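Local coordinates for citrate lyase subunit beta-like protein (Mycobacterium tuberculosis H37Rv, PDB 6CHU) that acts as a magnesium-dependent lyase of the HpcH/HpaI aldolase family, with a bifunctional role in itaconate dissimilation and leucine catabolism, at residues R83-E86 / A87-G90; R168-R171 / S172-L176. All coordinates share one frame; numbering follows the deposited sequence.

Overall arrangement
Both contacts lie on outer helices of a TIM barrel, a closed sheet of eight parallel strands. Contact 1 comes first along the chain. It sits in the C-terminal half of helix 79-89, which connects strand 69-72 to strand 95-98. Contact 2 lies on helix 165-180, which comes after strand 137-142 and helix 144-151 and before strand 184-187. The centres are about 31 Å apart, on opposite sides of the chain's centre, and the two do not touch. Contact 1 meets no other chain of the assembly. Contact 2 packs against both other subunits of the homotrimer. One therefore belongs to the outer wall of a single barrel, the other to the subunit interface.

Contact 1: R83-E86 / A87-G90; sequences RDLE and ALAG
A87 N and L88 N donate to R83 O and D84 O at 3.0 and 2.9 Å, in the regular i to i-4 pattern of an alpha-helix. The pattern changes at A89. A89 N lies 3.2 Å from E86 O, a bond of the i to i-3 kind, and makes only a weak bond to L85 O. It stands well above the E86 carbonyl plane, 68° out of it.

L85 and L88 are neighbours on this turn. Their side chains cross obliquely, and L85 CD2 meets L88 CD1 at 4.0 Å.

R83 and E86 form a salt bridge of two nearly straight hydrogen bonds on the exposed side. R83 uses its guanidinium side-on: R83 NE reaches E86 OE1 at 3.0 Å, and R83 NH2 reaches E86 OE2 at 2.9 Å. A bend about the R83 CG-CD bond (chi3 82°) brings NE round to the carboxylate. Both oxygens lie in or near the guanidinium plane. Both are met from above the carboxylate plane, so the two flat groups are not coplanar.

A87 and L88 pack on helix 52-61. D84 is buried and joins R56 of that helix in a salt bridge, while N74 holds its other oxygen. The charge pairs thus divide in two: R83-E86 stays within helix 79-89 at the surface, whereas D84 ties this helix to its neighbour.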
loop_
_atom_site.group_PDB
_atom_site.type_symbol
_atom_site.label_atom_id
_atom_site.label_comp_id
_atom_site.label_asym_id
_atom_site.label_seq_id
_atom_site.Cartn_x
_atom_site.Cartn_y
_atom_site.Cartn_z
ATOM N N ARG A 83 10.013 -33.638 4.225
ATOM C CA ARG A 83 10.995 -34.408 3.469
ATOM C C ARG A 83 12.182 -33.543 3.060
ATOM O O ARG A 83 13.331 -33.998 3.113
ATOM C CB ARG A 83 10.337 -35.033 2.238
ATOM C CG ARG A 83 9.130 -35.924 2.535
ATOM C CD ARG A 83 9.504 -37.193 3.288
ATOM N NE ARG A 83 9.633 -36.995 4.732
ATOM C CZ ARG A 83 8.604 -36.887 5.572
ATOM N NH1 ARG A 83 7.360 -36.941 5.113
ATOM N NH2 ARG A 83 8.821 -36.717 6.872
ATOM N N ASP A 84 11.919 -32.290 2.660
ATOM C CA ASP A 84 12.989 -31.367 2.273
ATOM C C ASP A 84 13.976 -31.151 3.411
ATOM O O ASP A 84 15.195 -31.167 3.209
ATOM C CB ASP A 84 12.412 -30.011 1.859
ATOM C CG ASP A 84 11.502 -30.092 0.661
ATOM O OD1 ASP A 84 11.586 -31.074 -0.110
ATOM O OD2 ASP A 84 10.700 -29.156 0.504
ATOM N N LEU A 85 13.462 -30.884 4.611
ATOM C CA LEU A 85 14.357 -30.606 5.731
ATOM C C LEU A 85 15.179 -31.829 6.098
ATOM O O LEU A 85 16.355 -31.705 6.480
ATOM C CB LEU A 85 13.551 -30.104 6.929
ATOM C CG LEU A 85 12.812 -28.778 6.718
ATOM C CD1 LEU A 85 12.163 -28.333 8.024
ATOM C CD2 LEU A 85 13.738 -27.689 6.190
ATOM N N GLU A 86 14.598 -33.022 5.966
ATOM C CA GLU A 86 15.383 -34.230 6.181
ATOM C C GLU A 86 16.518 -34.331 5.171
ATOM O O GLU A 86 17.657 -34.647 5.536
ATOM C CB GLU A 86 14.484 -35.457 6.109
ATOM C CG GLU A 86 13.534 -35.555 7.279
ATOM C CD GLU A 86 12.376 -36.499 7.015
ATOM O OE1 GLU A 86 12.337 -37.121 5.930
ATOM O OE2 GLU A 86 11.498 -36.606 7.893
ATOM N N ALA A 87 16.233 -34.050 3.897
ATOM C CA ALA A 87 17.280 -34.117 2.883
ATOM C C ALA A 87 18.359 -33.072 3.131
ATOM O O ALA A 87 19.553 -33.343 2.938
ATOM C CB ALA A 87 16.676 -33.946 1.489
ATOM N N LEU A 88 17.958 -31.877 3.576
ATOM C CA LEU A 88 18.909 -30.796 3.815
ATOM C C LEU A 88 19.885 -31.127 4.930
ATOM O O LEU A 88 20.989 -30.565 4.972
ATOM C CB LEU A 88 18.162 -29.523 4.168
ATOM C CG LEU A 88 17.704 -28.700 2.978
ATOM C CD1 LEU A 88 16.702 -27.645 3.441
ATOM C CD2 LEU A 88 18.928 -28.061 2.322
ATOM N N ALA A 89 19.483 -32.005 5.854
ATOM C CA ALA A 89 20.329 -32.346 6.994
ATOM C C ALA A 89 21.710 -32.817 6.555
ATOM O O ALA A 89 22.720 -32.507 7.204
ATOM C CB ALA A 89 19.647 -33.426 7.832
ATOM N N GLY A 90 21.775 -33.570 5.461
ATOM C CA GLY A 90 23.038 -34.098 4.986
ATOM C C GLY A 90 23.706 -33.236 3.936
ATOM O O GLY A 90 24.436 -33.746 3.083
#

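Contact 2: R168-R171 / S172-L176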
loop_
_atom_site.group_PDB
_atom_site.type_symbol
_atom_site.label_atom_id
_atom_site.label_comp_id
_atom_site.label_asym_id
_atom_site.label_seq_id
_atom_site.Cartn_x
_atom_site.Cartn_y
_atom_site.Cartn_z
ATOM N N ARG A 168 1.869 -4.460 -7.856
ATOM C CA ARG A 168 2.704 -3.322 -7.483
ATOM C C ARG A 168 2.622 -3.050 -5.989
ATOM O O ARG A 168 3.629 -2.714 -5.355
ATOM C CB ARG A 168 2.288 -2.085 -8.275
ATOM C CG ARG A 168 2.407 -2.289 -9.773
ATOM C CD ARG A 168 1.609 -1.228 -10.529
ATOM N NE ARG A 168 2.318 0.036 -10.664
ATOM C CZ ARG A 168 2.758 0.521 -11.824
ATOM N NH1 ARG A 168 2.559 -0.158 -12.947
ATOM N NH2 ARG A 168 3.393 1.688 -11.865
ATOM N N HIS A 169 1.430 -3.202 -5.411
ATOM C CA HIS A 169 1.237 -2.934 -3.987
ATOM C C HIS A 169 2.046 -3.905 -3.132
ATOM O O HIS A 169 2.720 -3.503 -2.173
ATOM C CB HIS A 169 -0.259 -3.037 -3.676
ATOM C CG HIS A 169 -0.654 -2.585 -2.299
ATOM N ND1 HIS A 169 -1.164 -1.331 -2.052
ATOM C CD2 HIS A 169 -0.696 -3.249 -1.122
ATOM C CE1 HIS A 169 -1.474 -1.230 -0.771
ATOM N NE2 HIS A 169 -1.201 -2.380 -0.183
ATOM N N VAL A 170 1.998 -5.196 -3.474
ATOM C CA VAL A 170 2.747 -6.202 -2.711
ATOM C C VAL A 170 4.251 -6.027 -2.907
ATOM O O VAL A 170 5.043 -6.209 -1.965
ATOM C CB VAL A 170 2.266 -7.611 -3.104
ATOM C CG1 VAL A 170 3.185 -8.697 -2.526
ATOM C CG2 VAL A 170 0.810 -7.817 -2.644
ATOM N N ARG A 171 4.673 -5.667 -4.126
ATOM C CA ARG A 171 6.085 -5.371 -4.380
ATOM C C ARG A 171 6.621 -4.308 -3.423
ATOM O O ARG A 171 7.662 -4.494 -2.784
ATOM C CB ARG A 171 6.249 -4.909 -5.822
ATOM C CG ARG A 171 7.687 -4.732 -6.284
ATOM C CD ARG A 171 7.633 -4.231 -7.723
ATOM N NE ARG A 171 8.897 -4.341 -8.433
ATOM C CZ ARG A 171 9.118 -3.769 -9.617
ATOM N NH1 ARG A 171 8.163 -3.028 -10.179
ATOM N NH2 ARG A 171 10.289 -3.925 -10.234
ATOM N N SER A 172 5.932 -3.167 -3.340
ATOM C CA SER A 172 6.325 -2.113 -2.407
ATOM C C SER A 172 6.241 -2.585 -0.963
ATOM O O SER A 172 7.107 -2.250 -0.140
ATOM C CB SER A 172 5.451 -0.871 -2.609
ATOM O OG SER A 172 5.649 -0.312 -3.900
ATOM N N THR A 173 5.192 -3.341 -0.623
ATOM C CA THR A 173 5.062 -3.869 0.733
ATOM C C THR A 173 6.297 -4.669 1.138
ATOM O O THR A 173 6.832 -4.501 2.242
ATOM C CB THR A 173 3.801 -4.735 0.836
ATOM O OG1 THR A 173 2.643 -3.924 0.589
ATOM C CG2 THR A 173 3.687 -5.362 2.226
ATOM N N ILE A 174 6.765 -5.546 0.253
ATOM C CA ILE A 174 7.891 -6.424 0.575
ATOM C C ILE A 174 9.197 -5.645 0.642
ATOM O O ILE A 174 10.041 -5.901 1.508
ATOM C CB ILE A 174 7.952 -7.583 -0.445
ATOM C CG1 ILE A 174 7.292 -8.814 0.162
ATOM C CG2 ILE A 174 9.390 -7.894 -0.910
ATOM C CD1 ILE A 174 5.881 -8.595 0.521
ATOM N N LEU A 175 9.388 -4.685 -0.264
ATOM C CA LEU A 175 10.589 -3.853 -0.217
ATOM C C LEU A 175 10.669 -3.086 1.100
ATOM O O LEU A 175 11.719 -3.041 1.757
ATOM C CB LEU A 175 10.579 -2.887 -1.399
ATOM C CG LEU A 175 11.689 -1.839 -1.397
ATOM C CD1 LEU A 175 13.057 -2.519 -1.418
ATOM C CD2 LEU A 175 11.534 -0.867 -2.579
ATOM N N LEU A 176 9.549 -2.499 1.515
ATOM C CA LEU A 176 9.543 -1.717 2.746
ATOM C C LEU A 176 9.716 -2.605 3.976
ATOM O O LEU A 176 10.466 -2.258 4.901
ATOM C CB LEU A 176 8.246 -0.910 2.825
ATOM C CG LEU A 176 8.118 0.210 1.786
ATOM C CD1 LEU A 176 6.651 0.655 1.704
ATOM C CD2 LEU A 176 9.015 1.386 2.140
HETATM O O HOH W 1 3.553 0.237 -5.117
#
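T173 gives two hydrogen bonds to one acceptor, H169 O. T173 OG1 reaches H169 O at 2.8 Å and T173 N reaches it at 2.9 Å, from opposite faces of the carbonyl plane. The hydroxyl sits beside its own backbone N (chi1 -63°), which turns it back over the preceding turn. T173 OG1 also approaches the H169 ring obliquely, 3.8 Å from H169 CD2. S172 N, I174 N and L175 N donate to R168 O, V170 O and R171 O, continuing the alpha-helical pattern. A water also donates to R168 O, at 3.0 Å. S172 OG lies unusually close to this water oxygen, at 2.5 Å, so that link is less certain.

Helix 165-180 lies between the sixth and seventh strands of the TIM barrel, after the short helix 144-151. Its inner side meets the sixth strand, where I174 packs on M140 and W142. Within the helix, V170 and I174 lie side by side and point the same way. V170 CG1 is 4.1 Å from I174 CD1, and I174 CD1 also rests 3.5 Å from V170 O.

Charge pairs leave the helix in two directions. The anti first torsion of R171 (chi1 -173°) and its extended chain carry the guanidinium to a salt bridge with D187, at the end of strand 184-187, and a bound acetate lies beside the side chain. R168 NE turns to D165 of a neighbouring subunit; as a separate ring contact, H169 meets H169 of both other subunits edge-to-face.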